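Putative oxidoreductase with NAD(P)-binding Rossmann-fold domain (Clostridium difficile, PDB 3UUW) probably acts as an NAD(P)-dependent dehydrogenase of the GFO/IDH/MocA family, although its substrate is not established. Local coordinates at residues E181-S186 with F210-S215; D161-D166 with K196-V201. One frame throughout, in Å; residues are numbered along the deposited sequence. Where two conformers were deposited one is given.

Contact 1. Residues E181-S186 with F210-S215; sequences EDVEIS and FSINTS
Glu181 reaches across to Phe210, and Val183 to Ile212, with no hydrogen bond joining the two segments. The glutamate side chain leaves its backbone pointing at 210-215. Its CG sits between the backbone N and the carbonyl carbon (chi1 67°), and from there the chain runs extended (chi2 175°), so CB and CG act as a spacer and the carboxylate does the touching. Glu181 OE1 lies over one face of the Phe210 ring, displaced toward the rim, 4.1 Å from Phe210 CE2. Glu181 OE1 is also 3.8 Å from Phe210 N, too long for a bond; its polar partner is the preceding amide, Asn209 N, through a weak hydrogen bond. Val183 adds a light apolar touch: in the given one of two Ile212 conformers, Val183 CG1 is 4.2 Å from Ile212 CD1. Both of these side chains also pack on helix 160-179, Val183 on Leu176 and Ile212 on Ala175 and Ala179, whereas Phe210 packs on Ile142 and Ile145 of strand 142-150. Strand 198-206 bonds to both sides, Ser186 pairing with Lys204 and Ile212 with Leu205. The contact thus joins the entrances of two strands that flank a third in the mixed sheet of the C-terminal domain.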
loop_
_atom_site.group_PDB
_atom_site.type_symbol
_atom_site.label_atom_id
_atom_site.label_comp_id
_atom_site.label_asym_id
_atom_site.label_seq_id
_atom_site.Cartn_x
_atom_site.Cartn_y
_atom_site.Cartn_z
ATOM N N GLU A 181 9.601 20.450 -23.825
ATOM C CA GLU A 181 9.238 21.778 -24.327
ATOM C C GLU A 181 10.002 22.772 -23.481
ATOM O O GLU A 181 10.489 22.416 -22.409
ATOM C CB GLU A 181 7.722 22.044 -24.246
ATOM C CG GLU A 181 7.120 22.142 -22.821
ATOM C CD GLU A 181 5.630 22.521 -22.825
ATOM O OE1 GLU A 181 4.957 22.409 -21.761
ATOM O OE2 GLU A 181 5.127 22.934 -23.893
ATOM N N ASP A 182 10.114 24.008 -23.955
ATOM C CA ASP A 182 10.821 25.036 -23.210
ATOM C C ASP A 182 10.060 25.349 -21.928
ATOM O O ASP A 182 8.828 25.359 -21.911
ATOM C CB ASP A 182 10.940 26.322 -24.034
ATOM C CG ASP A 182 11.774 26.146 -25.296
ATOM O OD1 ASP A 182 12.709 25.322 -25.290
ATOM O OD2 ASP A 182 11.502 26.854 -26.288
ATOM N N VAL A 183 10.794 25.617 -20.862
ATOM C CA VAL A 183 10.182 25.978 -19.597
ATOM C C VAL A 183 10.880 27.183 -18.989
ATOM O O VAL A 183 12.023 27.503 -19.335
ATOM C CB VAL A 183 10.189 24.791 -18.601
ATOM C CG1 VAL A 183 9.421 23.611 -19.165
ATOM C CG2 VAL A 183 11.616 24.398 -18.241
ATOM N N GLU A 184 10.164 27.871 -18.109
ATOM C CA GLU A 184 10.657 29.040 -17.410
ATOM C C GLU A 184 10.418 28.860 -15.920
ATOM O O GLU A 184 9.361 28.371 -15.535
ATOM C CB GLU A 184 9.870 30.277 -17.856
ATOM C CG GLU A 184 10.041 30.665 -19.326
ATOM C CD GLU A 184 11.322 31.442 -19.587
ATOM O OE1 GLU A 184 12.333 31.213 -18.881
ATOM O OE2 GLU A 184 11.318 32.295 -20.502
ATOM N N ILE A 185 11.360 29.288 -15.077
ATOM C CA ILE A 185 11.142 29.247 -13.620
ATOM C C ILE A 185 10.053 30.243 -13.210
ATOM O O ILE A 185 10.174 31.444 -13.484
ATOM C CB ILE A 185 12.425 29.571 -12.844
ATOM C CG1 ILE A 185 13.449 28.461 -13.039
ATOM C CG2 ILE A 185 12.139 29.732 -11.348
ATOM C CD1 ILE A 185 14.798 28.772 -12.421
ATOM N N SER A 186 8.992 29.745 -12.573
ATOM C CA SER A 186 7.873 30.591 -12.131
ATOM C C SER A 186 7.674 30.589 -10.615
ATOM O O SER A 186 6.736 31.223 -10.107
ATOM C CB SER A 186 6.574 30.155 -12.822
ATOM O OG SER A 186 6.244 28.820 -12.467
ATOM N N PHE A 210 1.822 22.698 -19.549
ATOM C CA PHE A 210 1.760 22.294 -18.149
ATOM C C PHE A 210 3.019 22.745 -17.416
ATOM O O PHE A 210 3.998 23.174 -18.041
ATOM C CB PHE A 210 1.576 20.772 -18.011
ATOM C CG PHE A 210 2.652 19.947 -18.690
ATOM C CD1 PHE A 210 3.806 19.590 -18.001
ATOM C CD2 PHE A 210 2.493 19.509 -19.994
ATOM C CE1 PHE A 210 4.799 18.808 -18.613
ATOM C CE2 PHE A 210 3.487 18.729 -20.614
ATOM C CZ PHE A 210 4.629 18.387 -19.917
ATOM N N SER A 211 2.995 22.625 -16.096
ATOM C CA SER A 211 4.133 22.974 -15.269
ATOM C C SER A 211 4.686 21.746 -14.564
ATOM O O SER A 211 3.982 20.749 -14.376
ATOM C CB SER A 211 3.729 23.982 -14.192
ATOM O OG SER A 211 3.280 25.190 -14.794
ATOM N N ILE A 212 5.958 21.831 -14.187
ATOM C CA ILE A 212 6.597 20.785 -13.422
ATOM C C ILE A 212 6.969 21.373 -12.077
ATOM O O ILE A 212 7.521 22.474 -12.004
ATOM C CB ILE A 212 7.881 20.239 -14.071
ATOM C CG1 ILE A 212 7.613 19.711 -15.481
ATOM C CG2 ILE A 212 8.468 19.134 -13.192
ATOM C CD1 ILE A 212 7.701 20.773 -16.573
ATOM N N ASN A 213 6.630 20.655 -11.020
ATOM C CA ASN A 213 6.988 21.052 -9.676
ATOM C C ASN A 213 8.044 20.124 -9.163
ATOM O O ASN A 213 7.787 18.936 -8.982
ATOM C CB ASN A 213 5.754 21.012 -8.791
ATOM C CG ASN A 213 4.640 21.868 -9.343
ATOM O OD1 ASN A 213 4.743 23.094 -9.334
ATOM N ND2 ASN A 213 3.597 21.238 -9.879
ATOM N N THR A 214 9.226 20.690 -8.903
ATOM C CA THR A 214 10.399 19.941 -8.470
ATOM C C THR A 214 10.706 20.252 -7.042
ATOM O O THR A 214 10.565 21.387 -6.624
ATOM C CB THR A 214 11.639 20.301 -9.319
ATOM O OG1 THR A 214 11.924 21.706 -9.230
ATOM C CG2 THR A 214 11.404 19.934 -10.788
ATOM N N SER A 215 11.119 19.239 -6.276
ATOM C CA SER A 215 11.355 19.404 -4.828
ATOM C C SER A 215 12.402 18.441 -4.244
ATOM O O SER A 215 12.405 17.259 -4.542
ATOM C CB SER A 215 10.028 19.207 -4.092
ATOM O OG SER A 215 10.167 19.266 -2.682
#

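Contact 2. Residues D161-D166 with K196-V201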
loop_
_atom_site.group_PDB
_atom_site.type_symbol
_atom_site.label_atom_id
_atom_site.label_comp_id
_atom_site.label_asym_id
_atom_site.label_seq_id
_atom_site.Cartn_x
_atom_site.Cartn_y
_atom_site.Cartn_z
ATOM N N ASP A 161 25.523 25.067 -3.446
ATOM C CA ASP A 161 25.705 24.950 -4.898
ATOM C C ASP A 161 26.262 23.587 -5.324
ATOM O O ASP A 161 25.880 23.058 -6.367
ATOM C CB ASP A 161 26.531 26.108 -5.485
ATOM C CG ASP A 161 27.898 26.274 -4.826
ATOM O OD1 ASP A 161 28.044 26.047 -3.603
ATOM O OD2 ASP A 161 28.840 26.663 -5.547
ATOM N N SER A 162 27.142 23.015 -4.515
ATOM C CA SER A 162 27.682 21.681 -4.785
ATOM C C SER A 162 26.565 20.636 -4.775
ATOM O O SER A 162 26.473 19.800 -5.660
ATOM C CB SER A 162 28.737 21.321 -3.744
ATOM O OG SER A 162 29.739 22.306 -3.725
ATOM N N THR A 163 25.708 20.701 -3.767
ATOM C CA THR A 163 24.583 19.768 -3.662
ATOM C C THR A 163 23.593 19.938 -4.830
ATOM O O THR A 163 23.093 18.972 -5.380
ATOM C CB THR A 163 23.879 19.942 -2.307
ATOM O OG1 THR A 163 24.861 19.886 -1.263
ATOM C CG2 THR A 163 22.851 18.859 -2.080
ATOM N N LEU A 164 23.338 21.178 -5.241
ATOM C CA LEU A 164 22.446 21.388 -6.366
ATOM C C LEU A 164 22.973 20.727 -7.660
ATOM O O LEU A 164 22.262 19.984 -8.300
ATOM C CB LEU A 164 22.214 22.880 -6.593
ATOM C CG LEU A 164 21.403 23.634 -5.539
ATOM C CD1 LEU A 164 21.296 25.109 -5.929
ATOM C CD2 LEU A 164 20.002 23.014 -5.317
ATOM N N ILE A 165 24.238 20.991 -7.977
ATOM C CA ILE A 165 24.863 20.489 -9.193
ATOM C C ILE A 165 25.065 18.977 -9.184
ATOM O O ILE A 165 25.015 18.332 -10.229
ATOM C CB ILE A 165 26.236 21.175 -9.419
ATOM C CG1 ILE A 165 26.054 22.680 -9.617
ATOM C CG2 ILE A 165 26.912 20.603 -10.637
ATOM C CD1 ILE A 165 25.271 23.022 -10.866
ATOM N N ASP A 166 25.260 18.428 -7.991
ATOM C CA ASP A 166 25.569 17.013 -7.783
ATOM C C ASP A 166 24.334 16.126 -7.692
ATOM O O ASP A 166 24.354 14.990 -8.165
ATOM C CB ASP A 166 26.373 16.861 -6.488
ATOM C CG ASP A 166 26.935 15.466 -6.299
ATOM O OD1 ASP A 166 27.559 14.931 -7.247
ATOM O OD2 ASP A 166 26.778 14.917 -5.184
ATOM N N LYS A 196 25.262 28.122 4.942
ATOM C CA LYS A 196 25.012 27.970 3.498
ATOM C C LYS A 196 24.931 26.542 2.955
ATOM O O LYS A 196 25.180 26.314 1.758
ATOM C CB LYS A 196 26.016 28.807 2.675
ATOM C CG LYS A 196 25.564 30.230 2.375
ATOM C CD LYS A 196 25.095 30.962 3.604
ATOM C CE LYS A 196 24.685 32.382 3.277
ATOM N NZ LYS A 196 24.209 33.085 4.495
ATOM N N ASN A 197 24.554 25.591 3.808
ATOM C CA ASN A 197 24.314 24.219 3.366
ATOM C C ASN A 197 22.845 24.114 2.907
ATOM O O ASN A 197 21.975 24.778 3.477
ATOM C CB ASN A 197 24.564 23.232 4.493
ATOM C CG ASN A 197 25.869 23.493 5.223
ATOM O OD1 ASN A 197 25.869 23.703 6.426
ATOM N ND2 ASN A 197 26.980 23.530 4.489
ATOM N N LEU A 198 22.573 23.272 1.913
ATOM C CA LEU A 198 21.216 23.086 1.407
ATOM C C LEU A 198 20.335 22.303 2.368
ATOM O O LEU A 198 20.682 21.186 2.778
ATOM C CB LEU A 198 21.237 22.333 0.066
ATOM C CG LEU A 198 19.864 22.095 -0.598
ATOM C CD1 LEU A 198 19.203 23.417 -0.937
ATOM C CD2 LEU A 198 20.004 21.238 -1.840
ATOM N N ILE A 199 19.193 22.884 2.712
ATOM C CA ILE A 199 18.152 22.177 3.481
ATOM C C ILE A 199 17.033 21.717 2.540
ATOM O O ILE A 199 16.685 20.534 2.474
ATOM C CB ILE A 199 17.506 23.073 4.565
ATOM C CG1 ILE A 199 18.524 23.552 5.603
ATOM C CG2 ILE A 199 16.351 22.307 5.266
ATOM C CD1 ILE A 199 17.985 24.624 6.518
ATOM N N PHE A 200 16.457 22.670 1.823
ATOM C CA PHE A 200 15.328 22.382 0.934
ATOM C C PHE A 200 15.374 23.279 -0.277
ATOM O O PHE A 200 15.735 24.444 -0.173
ATOM C CB PHE A 200 14.037 22.611 1.715
ATOM C CG PHE A 200 12.794 22.449 0.902
ATOM C CD1 PHE A 200 12.259 21.187 0.684
ATOM C CD2 PHE A 200 12.163 23.538 0.341
ATOM C CE1 PHE A 200 11.112 21.009 -0.094
ATOM C CE2 PHE A 200 11.012 23.361 -0.440
ATOM C CZ PHE A 200 10.482 22.092 -0.633
ATOM N N VAL A 201 15.001 22.731 -1.434
ATOM C CA VAL A 201 14.897 23.510 -2.653
ATOM C C VAL A 201 13.692 23.031 -3.424
ATOM O O VAL A 201 13.393 21.840 -3.448
ATOM C CB VAL A 201 16.171 23.415 -3.533
ATOM C CG1 VAL A 201 16.442 21.993 -3.955
ATOM C CG2 VAL A 201 16.067 24.322 -4.781
HETATM O O HOH W 1 24.712 21.538 1.003
#
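Helix-on-sheet packing in the C-terminal domain brings Thr163 and Leu164, from the early part of helix 160-179, onto Leu198 and Val201 of strand 198-206. The segment axes approach to 9.2 Å and cross at -50°, a separation bridged by side chains. Leu198 supplies the central group. A chi1 of -179°, anti to the backbone N, carries Leu198 CG out toward the helix, and chi2 of 62° sets its methyls, leaving Leu198 CD2 3.7 Å from Thr163 CG2 and 3.9 Å from Leu164 CD2. The two leucine side chains cross at about a right angle. Leu164 CD2 also reaches Val201 CG1, again at 3.9 Å, and thus touches both strand residues with a single methyl.

Leu198 and Val201 are three positions apart yet both point at the helix, which simple alternation along a strand would not allow. The explanation is a classic beta bulge: Ile199 and Phe200 both face Phe191 on strand 184-192, and the extra residue resets the alternation.

Thr163 divides its branches between two kinds of contact. CG2, anti to the backbone N, takes the apolar side, while Thr163 OG1 is 2.8 Å from a water that accepts a hydrogen bond from Leu198 N at 2.9 Å. That water bridges helix and strand where no direct hydrogen bond does. Beside the strand in the sheet, Leu190 of strand 184-192 packs against Leu198 and Val201; Ile304 of helix 295-305 also packs on Leu164.

In the fold
The centres of contacts 1 and 2 lie about 19 Å apart, within the sequence range of the YceM-like C-terminal domain. Along the chain their segments alternate: 161-166, 181-186, 196-201, 210-215. Helix 160-179 leads into strand 184-192, followed by strands 198-206 and 211-217, which are consecutive neighbours in one mixed sheet. Contact 1 joins the starts of the two strands flanking 198-206, whereas contact 2 sets the helix on that middle strand. One helix therefore serves both contacts, through Thr163 and Leu164 in contact 2 and through Ala175, Leu176 and Ala179 beside contact 1. Strand residues next to those it covers meet a second subunit, whose Asp189 bonds Ser211 and whose Val143 packs on Phe200.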